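Local coordinates for protein glycosyl hydrolase family 10 (Prevotella bryantii, PDB 4MGQ) that probably cleaves internal beta-1,4-xylosidic linkages in xylan, this chain being a calcium-bound carbohydrate-binding module of that endo-xylanase, at residues A71-P76 against S97-L102; D117-L120 against N126-I129; I129-F134 against D139-P144. All blocks are in the same frame, centred on the assembly; numbering follows the deposited sequence.

Contact 1. Residues A71-P76 against S97-L102; sequences ATQYWP and SALKQL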
ATOM      1  N   ALA A  71     -11.765 -14.403   8.856  1.00 14.11           N
ATOM      2  CA  ALA A  71     -12.760 -13.996   7.863  1.00 14.24           C
ATOM      3  C   ALA A  71     -12.249 -12.771   7.107  1.00 12.46           C
ATOM      4  O   ALA A  71     -11.352 -12.077   7.579  1.00 11.45           O
ATOM      5  CB  ALA A  71     -14.098 -13.696   8.519  1.00 19.27           C
ATOM      6  N   THR A  72     -12.809 -12.524   5.932  1.00 10.07           N
ATOM      7  CA  THR A  72     -12.450 -11.347   5.154  1.00  9.26           C
ATOM      8  C   THR A  72     -13.361 -10.194   5.547  1.00  9.00           C
ATOM      9  O   THR A  72     -14.561 -10.390   5.750  1.00 11.28           O
ATOM     10  CB  THR A  72     -12.578 -11.602   3.632  1.00  9.64           C
ATOM     11  OG1 THR A  72     -11.894 -12.812   3.279  1.00 14.07           O
ATOM     12  CG2 THR A  72     -11.992 -10.445   2.858  1.00  9.47           C
ATOM     13  N   GLN A  73     -12.808  -8.990   5.673  1.00  8.65           N
ATOM     14  CA  GLN A  73     -13.644  -7.826   5.935  1.00  8.89           C
ATOM     15  C   GLN A  73     -13.837  -7.036   4.649  1.00  9.79           C
ATOM     16  O   GLN A  73     -12.905  -6.385   4.164  1.00 10.59           O
ATOM     17  CB  GLN A  73     -13.036  -6.940   7.026  1.00  9.97           C
ATOM     18  CG  GLN A  73     -13.953  -5.796   7.429  1.00  8.69           C
ATOM     19  CD  GLN A  73     -13.587  -5.171   8.769  1.00 11.25           C
ATOM     20  OE1 GLN A  73     -13.341  -5.877   9.749  1.00 11.13           O
ATOM     21  NE2 GLN A  73     -13.582  -3.837   8.819  1.00  9.17           N
ATOM     22  N   TYR A  74     -15.038  -7.127   4.076  1.00 10.20           N
ATOM     23  CA  TYR A  74     -15.339  -6.435   2.824  1.00  9.43           C
ATOM     24  C   TYR A  74     -15.863  -5.031   3.067  1.00  9.91           C
ATOM     25  O   TYR A  74     -15.825  -4.194   2.169  1.00  9.47           O
ATOM     26  CB  TYR A  74     -16.358  -7.230   2.000  1.00  8.74           C
ATOM     27  CG  TYR A  74     -15.841  -8.586   1.615  1.00  7.76           C
ATOM     28  CD1 TYR A  74     -14.834  -8.727   0.672  1.00  8.25           C
ATOM     29  CD2 TYR A  74     -16.343  -9.734   2.219  1.00 10.51           C
ATOM     30  CE1 TYR A  74     -14.341  -9.982   0.331  1.00  8.69           C
ATOM     31  CE2 TYR A  74     -15.873 -10.975   1.886  1.00  9.94           C
ATOM     32  CZ  TYR A  74     -14.874 -11.099   0.949  1.00  9.96           C
ATOM     33  OH  TYR A  74     -14.405 -12.352   0.639  1.00 10.03           O
ATOM     34  N   TRP A  75     -16.345  -4.787   4.281  1.00 10.16           N
ATOM     35  CA  TRP A  75     -16.860  -3.475   4.685  1.00 12.14           C
ATOM     36  C   TRP A  75     -16.881  -3.389   6.202  1.00 13.84           C
ATOM     37  O   TRP A  75     -17.295  -4.343   6.866  1.00 13.62           O
ATOM     38  CB  TRP A  75     -18.276  -3.239   4.132  1.00 11.66           C
ATOM     39  CG  TRP A  75     -18.777  -1.845   4.378  1.00 13.48           C
ATOM     40  CD1 TRP A  75     -19.242  -1.334   5.556  1.00 17.19           C
ATOM     41  CD2 TRP A  75     -18.834  -0.780   3.429  1.00 14.15           C
ATOM     42  NE1 TRP A  75     -19.588  -0.015   5.394  1.00 22.24           N
ATOM     43  CE2 TRP A  75     -19.349   0.348   4.096  1.00 16.37           C
ATOM     44  CE3 TRP A  75     -18.506  -0.673   2.078  1.00 13.99           C
ATOM     45  CZ2 TRP A  75     -19.541   1.569   3.455  1.00 21.54           C
ATOM     46  CZ3 TRP A  75     -18.691   0.544   1.444  1.00 22.02           C
ATOM     47  CH2 TRP A  75     -19.207   1.646   2.133  1.00 22.65           C
ATOM     48  N   PRO A  76     -16.419  -2.259   6.772  1.00 11.30           N
ATOM     49  CA  PRO A  76     -15.775  -1.111   6.133  1.00 11.23           C
ATOM     50  C   PRO A  76     -14.308  -1.404   5.868  1.00 13.05           C
ATOM     51  O   PRO A  76     -13.720  -2.243   6.547  1.00 11.22           O
ATOM     52  CB  PRO A  76     -15.922  -0.001   7.174  1.00 13.61           C
ATOM     53  CG  PRO A  76     -15.847  -0.740   8.478  1.00 14.40           C
ATOM     54  CD  PRO A  76     -16.520  -2.082   8.233  1.00 13.14           C
ATOM     55  N   SER A  97     -13.104  -7.710  13.508  1.00 12.89           N
ATOM     56  CA  SER A  97     -12.564  -8.986  13.963  1.00 14.28           C
ATOM     57  C   SER A  97     -11.056  -8.841  14.026  1.00 15.88           C
ATOM     58  O   SER A  97     -10.525  -7.784  13.691  1.00 14.29           O
ATOM     59  CB  SER A  97     -12.953 -10.133  13.026  1.00 15.02           C
ATOM     60  OG  SER A  97     -12.309 -10.009  11.766  1.00 16.58           O
ATOM     61  N   ALA A  98     -10.360  -9.886  14.456  1.00 15.13           N
ATOM     62  CA  ALA A  98      -8.902  -9.859  14.431  1.00 15.45           C
ATOM     63  C   ALA A  98      -8.413 -10.017  12.995  1.00 13.91           C
ATOM     64  O   ALA A  98      -8.703 -11.020  12.346  1.00 16.26           O
ATOM     65  CB  ALA A  98      -8.328 -10.955  15.314  1.00 18.43           C
ATOM     66  N   LEU A  99      -7.670  -9.032  12.501  1.00 11.62           N
ATOM     67  CA  LEU A  99      -7.226  -9.023  11.108  1.00 11.56           C
ATOM     68  C   LEU A  99      -5.707  -8.962  11.037  1.00 10.53           C
ATOM     69  O   LEU A  99      -5.090  -8.155  11.740  1.00 13.53           O
ATOM     70  CB  LEU A  99      -7.843  -7.831  10.366  1.00 10.77           C
ATOM     71  CG  LEU A  99      -9.368  -7.725  10.448  1.00 11.92           C
ATOM     72  CD1 LEU A  99      -9.822  -6.291  10.245  1.00 12.15           C
ATOM     73  CD2 LEU A  99     -10.015  -8.655   9.420  1.00 13.57           C
ATOM     74  N   LYS A 100      -5.099  -9.800  10.206  1.00 10.01           N
ATOM     75  CA  LYS A 100      -3.643  -9.874  10.179  1.00 10.85           C
ATOM     76  C   LYS A 100      -3.013  -9.462   8.847  1.00 11.38           C
ATOM     77  O   LYS A 100      -1.791  -9.352   8.754  1.00 10.99           O
ATOM     78  CB  LYS A 100      -3.187 -11.288  10.537  1.00 17.30           C
ATOM     79  CG  LYS A 100      -3.448 -12.301   9.465  1.00 18.97           C
ATOM     80  CD  LYS A 100      -2.750 -13.634   9.764  1.00 25.14           C
ATOM     81  CE  LYS A 100      -3.188 -14.200  11.107  1.00 32.38           C
ATOM     82  NZ  LYS A 100      -4.677 -14.350  11.212  1.00 36.79           N
ATOM     83  N   GLN A 101      -3.836  -9.223   7.824  1.00  9.94           N
ATOM     84  CA  GLN A 101      -3.325  -8.939   6.484  1.00  9.49           C
ATOM     85  C   GLN A 101      -4.178  -7.884   5.769  1.00  8.76           C
ATOM     86  O   GLN A 101      -5.389  -7.838   5.963  1.00  9.73           O
ATOM     87  CB  GLN A 101      -3.277 -10.228   5.659  1.00 12.83           C
ATOM     88  CG  GLN A 101      -2.695 -10.066   4.264  1.00 14.09           C
ATOM     89  CD  GLN A 101      -2.633 -11.375   3.491  1.00 16.70           C
ATOM     90  OE1 GLN A 101      -3.654 -11.995   3.217  1.00 20.19           O
ATOM     91  NE2 GLN A 101      -1.428 -11.804   3.157  1.00 22.89           N
ATOM     92  N   LEU A 102      -3.537  -7.027   4.973  1.00  7.70           N
ATOM     93  CA  LEU A 102      -4.261  -6.154   4.045  1.00  7.61           C
ATOM     94  C   LEU A 102      -4.118  -6.714   2.643  1.00  6.53           C
ATOM     95  O   LEU A 102      -3.003  -6.874   2.150  1.00  8.24           O
ATOM     96  CB  LEU A 102      -3.721  -4.715   4.072  1.00  6.63           C
ATOM     97  CG  LEU A 102      -3.832  -3.968   5.396  1.00  8.52           C
ATOM     98  CD1 LEU A 102      -3.348  -2.523   5.205  1.00 10.17           C
ATOM     99  CD2 LEU A 102      -5.240  -3.999   5.917  1.00  7.88           C
TER
HETATM  100  O   HOH W   1     -11.646 -12.340  10.982  1.00 24.69           O
HETATM  101  O   HOH W   2     -13.935  -8.589  10.182  1.00 14.82           O
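Gln73 OE1, which lies 3.6 Å from Leu99 CD1 across the contact, is gripped by two donors: a water that gives it a 2.8 Å bond and the backbone N of Lys96. The module is a beta-sandwich of two antiparallel sheets, and here the loop 71-76, which leaves strand 61-69, packs against the entry to strand 99-105. The other end of the same amide is held as well. Gln73 NE2 donates to Pro76 O over 2.8 Å, nearly straight at 165° and lying within both the amide and the carbonyl planes, while Glu94 O takes a second bond from it. With both ends tied, the amide should have little freedom to flip. An extended chain, chi1 -174°, carries this group out toward 97-102, and it meets the Leu99 side chain at about a right angle.

The polar link between the segments is made through solvent, in keeping with a closest CA-CA approach of 7.9 Å, between Ala71 and Ser97. The water on Gln73 OE1 also bonds Ser97 OG at 2.7 Å. A second water joins Ser97 OG to the loop by accepting from Ala71 N at 3.0 Å, which makes the serine hydroxyl the common point of both bridges. Beyond Leu99 the strand carries a classic beta bulge, Lys100 and Gln101 together facing Gln68 of strand 61-69. Leu99 itself adds methyl-to-oxygen contacts: CD1 beside Gln73 OE1, and CD2 4.1 Å from Ala71 O.

Contact 2. Residues D117-L120 against N126-I129; sequences DVQL and NNLI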
ATOM      1  N   ASP A 117       5.017   6.033   0.971  1.00  8.24           N
ATOM      2  CA  ASP A 117       4.676   6.623   2.260  1.00  8.67           C
ATOM      3  C   ASP A 117       3.461   5.940   2.887  1.00  7.24           C
ATOM      4  O   ASP A 117       2.551   6.583   3.410  1.00  8.23           O
ATOM      5  CB  ASP A 117       4.463   8.118   2.083  1.00 10.55           C
ATOM      6  CG  ASP A 117       5.688   8.798   1.493  1.00 14.08           C
ATOM      7  OD1 ASP A 117       6.789   8.569   2.034  1.00 14.09           O
ATOM      8  OD2 ASP A 117       5.563   9.527   0.482  1.00 13.43           O
ATOM      9  N   VAL A 118       3.466   4.613   2.827  1.00  8.79           N
ATOM     10  CA  VAL A 118       2.361   3.819   3.342  1.00  7.79           C
ATOM     11  C   VAL A 118       2.466   3.665   4.855  1.00  9.26           C
ATOM     12  O   VAL A 118       3.483   3.183   5.374  1.00 10.10           O
ATOM     13  CB  VAL A 118       2.327   2.429   2.701  1.00  8.44           C
ATOM     14  CG1 VAL A 118       1.070   1.670   3.147  1.00  9.67           C
ATOM     15  CG2 VAL A 118       2.394   2.540   1.176  1.00  8.12           C
ATOM     16  N   GLN A 119       1.423   4.106   5.545  1.00  6.65           N
ATOM     17  CA  GLN A 119       1.312   3.962   6.998  1.00  7.07           C
ATOM     18  C   GLN A 119      -0.021   3.323   7.341  1.00  7.63           C
ATOM     19  O   GLN A 119      -1.002   3.485   6.611  1.00  7.91           O
ATOM     20  CB  GLN A 119       1.412   5.319   7.698  1.00 10.08           C
ATOM     21  CG  GLN A 119       2.648   6.115   7.360  1.00  9.61           C
ATOM     22  CD  GLN A 119       2.681   7.454   8.081  1.00 16.53           C
ATOM     23  OE1 GLN A 119       3.736   7.909   8.516  1.00 30.17           O
ATOM     24  NE2 GLN A 119       1.539   8.100   8.180  1.00 19.25           N
ATOM     25  N   LEU A 120      -0.070   2.632   8.473  1.00  7.29           N
ATOM     26  CA  LEU A 120      -1.340   2.152   8.996  1.00  7.09           C
ATOM     27  C   LEU A 120      -1.339   2.431  10.482  1.00  8.35           C
ATOM     28  O   LEU A 120      -0.615   1.774  11.231  1.00  9.76           O
ATOM     29  CB  LEU A 120      -1.541   0.663   8.731  1.00  8.77           C
ATOM     30  CG  LEU A 120      -2.886   0.097   9.194  1.00  7.98           C
ATOM     31  CD1 LEU A 120      -4.064   0.640   8.359  1.00 10.16           C
ATOM     32  CD2 LEU A 120      -2.866  -1.430   9.199  1.00  9.66           C
ATOM     33  N   ASN A 126       0.191   4.550  16.578  1.00  9.82           N
ATOM     34  CA  ASN A 126       1.297   3.673  16.234  1.00 10.57           C
ATOM     35  C   ASN A 126       1.209   3.255  14.775  1.00  9.65           C
ATOM     36  O   ASN A 126       0.141   2.853  14.321  1.00 10.33           O
ATOM     37  CB  ASN A 126       1.309   2.423  17.110  1.00 10.50           C
ATOM     38  CG  ASN A 126       1.468   2.742  18.580  1.00 10.37           C
ATOM     39  OD1 ASN A 126       2.493   3.278  19.002  1.00 13.09           O
ATOM     40  ND2 ASN A 126       0.461   2.399  19.366  1.00 11.53           N
ATOM     41  N   ASN A 127       2.323   3.332  14.055  1.00  8.26           N
ATOM     42  CA  ASN A 127       2.359   2.910  12.657  1.00 10.40           C
ATOM     43  C   ASN A 127       2.682   1.421  12.564  1.00 10.11           C
ATOM     44  O   ASN A 127       3.714   0.962  13.073  1.00 11.10           O
ATOM     45  CB  ASN A 127       3.385   3.752  11.887  1.00  8.87           C
ATOM     46  CG  ASN A 127       3.479   3.390  10.413  1.00 11.93           C
ATOM     47  OD1 ASN A 127       2.622   2.689   9.864  1.00 10.21           O
ATOM     48  ND2 ASN A 127       4.529   3.879   9.760  1.00 11.52           N
ATOM     49  N   LEU A 128       1.786   0.667  11.932  1.00  8.41           N
ATOM     50  CA  LEU A 128       1.907  -0.781  11.855  1.00  8.66           C
ATOM     51  C   LEU A 128       2.450  -1.284  10.513  1.00  9.34           C
ATOM     52  O   LEU A 128       2.465  -2.488  10.263  1.00  8.83           O
ATOM     53  CB  LEU A 128       0.549  -1.424  12.133  1.00  9.47           C
ATOM     54  CG  LEU A 128      -0.040  -1.045  13.492  1.00 10.31           C
ATOM     55  CD1 LEU A 128      -1.399  -1.721  13.694  1.00 10.35           C
ATOM     56  CD2 LEU A 128       0.933  -1.413  14.624  1.00 10.85           C
ATOM     57  N   ILE A 129       2.890  -0.376   9.646  1.00  8.80           N
ATOM     58  CA  ILE A 129       3.539  -0.802   8.407  1.00  7.81           C
ATOM     59  C   ILE A 129       5.053  -0.751   8.564  1.00 10.00           C
ATOM     60  O   ILE A 129       5.627   0.316   8.796  1.00 11.34           O
ATOM     61  CB  ILE A 129       3.123   0.070   7.202  1.00  9.50           C
ATOM     62  CG1 ILE A 129       1.620  -0.066   6.935  1.00  9.49           C
ATOM     63  CG2 ILE A 129       3.962  -0.288   5.959  1.00  9.37           C
ATOM     64  CD1 ILE A 129       1.202  -1.449   6.469  1.00 11.68           C
TER
HETATM   65  O   HOH W   3       5.407   3.927   7.002  1.00 14.18           O
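A chi1 of -179° swings the Asn127 carboxamide away from its own backbone N and sets OD1 beside Leu120 N, while in Ile129 a chi1 of -63° places CG1 against the same stretch of strand and CG2 near Val118 O. Asn127 OD1 is thereby shared by two backbone donors. Leu120 N reaches it at 3.0 Å from one face of the amide plane, and Ile129 N at 3.1 Å from the opposite face, standing 58° out of that plane and hence not on a lone pair. The bond to Ile129 N closes an Asx turn. The bond to Leu120 N lets a side-chain oxygen do the work of a backbone acceptor, and the two together should fix the rotation of the amide.

One direct backbone bond completes the pairing: Leu128 N donates to Leu120 O at 2.7 Å. The other end of the Asn127 amide is tied through a water, which accepts from ND2 and donates to Val118 O. Gln119 crosses Asn127 at about a right angle, its CG near ND2 and its CB 3.6 Å from Asn127 OD1. Ile129 supplies the apolar contact, its CG1 lying 3.7 Å from Leu120 CB and 4.2 Å from Val118 CG1.

The chain corner at Asp117, whose OD2 forms a salt bridge with Arg54, precedes this part of strand 111-121. From there Val118 packs on Leu51 and Leu53 of strand 48-57, Leu128 touches Tyr49 of that strand, and Leu120 reaches Pro39 and Leu43 in the loop following strand 34-37.

Contact 3. Residues I129-F134 against D139-P144; sequences IANGTF and DGWTKP. With CA (calcium ion), chain B.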
ATOM      1  N   ILE A 129       2.890  -0.376   9.646  1.00  8.80           N
ATOM      2  CA  ILE A 129       3.539  -0.802   8.407  1.00  7.81           C
ATOM      3  C   ILE A 129       5.053  -0.751   8.564  1.00 10.00           C
ATOM      4  O   ILE A 129       5.627   0.316   8.796  1.00 11.34           O
ATOM      5  CB  ILE A 129       3.123   0.070   7.202  1.00  9.50           C
ATOM      6  CG1 ILE A 129       1.620  -0.066   6.935  1.00  9.49           C
ATOM      7  CG2 ILE A 129       3.962  -0.288   5.959  1.00  9.37           C
ATOM      8  CD1 ILE A 129       1.202  -1.449   6.469  1.00 11.68           C
ATOM      9  N   ALA A 130       5.692  -1.908   8.431  1.00 11.03           N
ATOM     10  CA  ALA A 130       7.132  -2.032   8.652  1.00 14.05           C
ATOM     11  C   ALA A 130       7.954  -1.309   7.590  1.00 12.91           C
ATOM     12  O   ALA A 130       8.959  -0.660   7.904  1.00 13.63           O
ATOM     13  CB  ALA A 130       7.528  -3.501   8.703  1.00 13.79           C
ATOM     14  N   ASN A 131       7.543  -1.437   6.332  1.00  9.90           N
ATOM     15  CA  ASN A 131       8.301  -0.881   5.224  1.00  9.95           C
ATOM     16  C   ASN A 131       7.385  -0.124   4.277  1.00 12.18           C
ATOM     17  O   ASN A 131       6.886  -0.693   3.311  1.00 11.21           O
ATOM     18  CB  ASN A 131       9.041  -1.995   4.485  1.00 12.72           C
ATOM     19  CG  ASN A 131       9.736  -1.509   3.228  1.00 12.73           C
ATOM     20  OD1 ASN A 131      10.070  -0.327   3.096  1.00 16.06           O
ATOM     21  ND2 ASN A 131       9.962  -2.425   2.297  1.00 12.74           N
ATOM     22  N   GLY A 132       7.169   1.154   4.570  1.00  9.88           N
ATOM     23  CA  GLY A 132       6.266   1.982   3.791  1.00 10.02           C
ATOM     24  C   GLY A 132       6.963   3.050   2.975  1.00  9.81           C
ATOM     25  O   GLY A 132       6.304   3.807   2.264  1.00  9.40           O
ATOM     26  N   THR A 133       8.288   3.132   3.067  1.00  9.09           N
ATOM     27  CA  THR A 133       9.025   4.168   2.328  1.00 12.51           C
ATOM     28  C   THR A 133       9.762   3.679   1.076  1.00  9.74           C
ATOM     29  O   THR A 133      10.108   4.482   0.222  1.00 12.85           O
ATOM     30  CB  THR A 133      10.078   4.861   3.224  1.00 14.44           C
ATOM     31  OG1 THR A 133      11.240   4.025   3.341  1.00 18.89           O
ATOM     32  CG2 THR A 133       9.496   5.152   4.580  1.00 19.43           C
ATOM     33  N   PHE A 134      10.042   2.381   0.999  1.00 10.88           N
ATOM     34  CA  PHE A 134      10.641   1.767  -0.188  1.00  9.73           C
ATOM     35  C   PHE A 134      11.964   2.377  -0.624  1.00 12.50           C
ATOM     36  O   PHE A 134      12.323   2.311  -1.795  1.00 12.00           O
ATOM     37  CB  PHE A 134       9.637   1.825  -1.343  1.00 10.73           C
ATOM     38  CG  PHE A 134       8.291   1.309  -0.958  1.00  7.89           C
ATOM     39  CD1 PHE A 134       8.101  -0.045  -0.733  1.00  9.76           C
ATOM     40  CD2 PHE A 134       7.230   2.179  -0.757  1.00  9.65           C
ATOM     41  CE1 PHE A 134       6.865  -0.530  -0.348  1.00 10.50           C
ATOM     42  CE2 PHE A 134       5.987   1.703  -0.379  1.00  9.77           C
ATOM     43  CZ  PHE A 134       5.806   0.343  -0.167  1.00  9.64           C
ATOM     44  N   ASP A 139      10.570  -5.297   0.815  1.00 13.46           N
ATOM     45  CA  ASP A 139      10.410  -6.367   1.795  1.00 15.82           C
ATOM     46  C   ASP A 139       9.134  -6.194   2.604  1.00 12.86           C
ATOM     47  O   ASP A 139       8.832  -5.098   3.072  1.00 14.47           O
ATOM     48  CB  ASP A 139      11.601  -6.420   2.754  1.00 16.96           C
ATOM     49  CG  ASP A 139      12.865  -6.926   2.099  1.00 22.55           C
ATOM     50  OD1 ASP A 139      12.844  -7.250   0.891  1.00 23.56           O
ATOM     51  OD2 ASP A 139      13.889  -7.005   2.809  1.00 24.51           O
ATOM     52  N   GLY A 140       8.390  -7.281   2.772  1.00 13.61           N
ATOM     53  CA  GLY A 140       7.165  -7.244   3.546  1.00 15.38           C
ATOM     54  C   GLY A 140       5.938  -7.175   2.657  1.00 14.66           C
ATOM     55  O   GLY A 140       4.817  -7.383   3.110  1.00 15.97           O
ATOM     56  N   TRP A 141       6.160  -6.866   1.389  1.00 11.32           N
ATOM     57  CA  TRP A 141       5.072  -6.794   0.424  1.00 11.78           C
ATOM     58  C   TRP A 141       5.111  -8.049  -0.430  1.00 12.53           C
ATOM     59  O   TRP A 141       6.121  -8.336  -1.069  1.00 14.83           O
ATOM     60  CB  TRP A 141       5.192  -5.516  -0.419  1.00 11.34           C
ATOM     61  CG  TRP A 141       4.978  -4.274   0.408  1.00 11.50           C
ATOM     62  CD1 TRP A 141       5.885  -3.662   1.244  1.00 10.29           C
ATOM     63  CD2 TRP A 141       3.768  -3.515   0.509  1.00  9.28           C
ATOM     64  NE1 TRP A 141       5.307  -2.571   1.845  1.00  9.35           N
ATOM     65  CE2 TRP A 141       4.009  -2.455   1.411  1.00 10.17           C
ATOM     66  CE3 TRP A 141       2.504  -3.630  -0.074  1.00  8.39           C
ATOM     67  CZ2 TRP A 141       3.032  -1.514   1.737  1.00  9.87           C
ATOM     68  CZ3 TRP A 141       1.537  -2.696   0.248  1.00  8.02           C
ATOM     69  CH2 TRP A 141       1.808  -1.644   1.143  1.00 11.13           C
ATOM     70  N   THR A 142       4.022  -8.810  -0.419  1.00 11.60           N
ATOM     71  CA  THR A 142       4.003 -10.092  -1.123  1.00 14.51           C
ATOM     72  C   THR A 142       2.808 -10.266  -2.055  1.00 12.61           C
ATOM     73  O   THR A 142       1.925  -9.420  -2.136  1.00 10.30           O
ATOM     74  CB  THR A 142       3.999 -11.278  -0.135  1.00 11.34           C
ATOM     75  OG1 THR A 142       2.841 -11.216   0.706  1.00 15.89           O
ATOM     76  CG2 THR A 142       5.263 -11.257   0.731  1.00 17.03           C
ATOM     77  N   LYS A 143       2.789 -11.400  -2.740  1.00 14.67           N
ATOM     78  CA  LYS A 143       1.708 -11.728  -3.654  1.00 12.82           C
ATOM     79  C   LYS A 143       1.525 -13.242  -3.668  1.00 16.99           C
ATOM     80  O   LYS A 143       2.406 -13.970  -3.215  1.00 14.84           O
ATOM     81  CB  LYS A 143       2.019 -11.216  -5.055  1.00 13.54           C
ATOM     82  CG  LYS A 143       3.202 -11.922  -5.692  1.00 12.81           C
ATOM     83  CD  LYS A 143       3.411 -11.499  -7.123  1.00 16.77           C
ATOM     84  CE  LYS A 143       4.545 -12.273  -7.754  1.00 20.25           C
ATOM     85  NZ  LYS A 143       4.264 -13.738  -7.774  1.00 20.02           N
ATOM     86  N   PRO A 144       0.379 -13.724  -4.168  1.00 14.11           N
ATOM     87  CA  PRO A 144       0.301 -15.170  -4.388  1.00 15.80           C
ATOM     88  C   PRO A 144       1.372 -15.592  -5.381  1.00 14.37           C
ATOM     89  O   PRO A 144       1.647 -14.863  -6.332  1.00 14.57           O
ATOM     90  CB  PRO A 144      -1.106 -15.369  -4.953  1.00 14.88           C
ATOM     91  CG  PRO A 144      -1.887 -14.176  -4.455  1.00 12.89           C
ATOM     92  CD  PRO A 144      -0.891 -13.044  -4.485  1.00 14.00           C
TER
HETATM   93 CA    CA B 601       9.705   6.617  -0.731  1.00 13.66          CA
HETATM   94  O   HOH W   4       9.278   7.577   1.446  1.00 16.38           O
HETATM   95  O   HOH W   5      10.217   8.974  -1.095  1.00 16.77           O
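Trp141 NE1 donates to Asn131 O at 2.9 Å, with the acceptor close to the indole plane and the N-H...O angle at 164°; this satisfies the one polar atom of a buried side chain. The indole belongs to the short, weakly bonded strand 141-142 at the margin of one sheet of the beta-sandwich. Phe134 covers one of its faces near the rim, bringing CE1 to 3.6 Å from Trp141 CD1. The rings meet obliquely, their planes 54° apart. Ile129 CG2 is a more distant neighbour, 4.5 Å from Trp141 CZ2.

Asn131 grips the incoming segment a second time. Its ND2 donates to Asp139 O at 3.0 Å, in the carbonyl plane and on a lone pair, and also bonds Asn137 O, so one amide nitrogen holds two carbonyls of the chain leading into strand 141-142. Its chi1 of 174° extends the group toward that loop. The amide oxygen, OD1, takes a weak bond from Phe134 N, tying the amide to the residue whose ring lies on the indole.

Further out, Gly132 is held to Val118 by a backbone hydrogen bond, and Phe134 and Trp141 both pack on Val118 and on Leu19 of strand 17-24. Between Gly132 and Phe134 the chain gives a backbone ligand to calcium. His17 O, Asp116 OD1 and Glu135 OE2 also bind the ion, consistent with a site that ties distant parts of the chain together. Thr133 O lies 2.4 Å from the calcium, as do two bound waters.

Overall arrangement
The three contacts follow one another along the chain. Contact 1 stands apart, its centre about 17 Å from that of contact 2 and about 18 Å from that of contact 3, yet Leu102 CD1 touches Leu120 CD2 at 4.2 Å, joining consecutive strands 99-105 and 111-121. These strands belong to different sheets of the sandwich, whereas contacts 1 and 3 both reach the sheet containing 99-105 and 141-142. Contacts 2 and 3, with centres about 11 Å apart, share Ile129 and meet through Val118, whose CG1 packs on Trp141. The connection from strand 111-121 to strand 141-142 is thus fastened at several points between residues 126 and 134, close to the calcium, while contact 1 holds a loop remote from it.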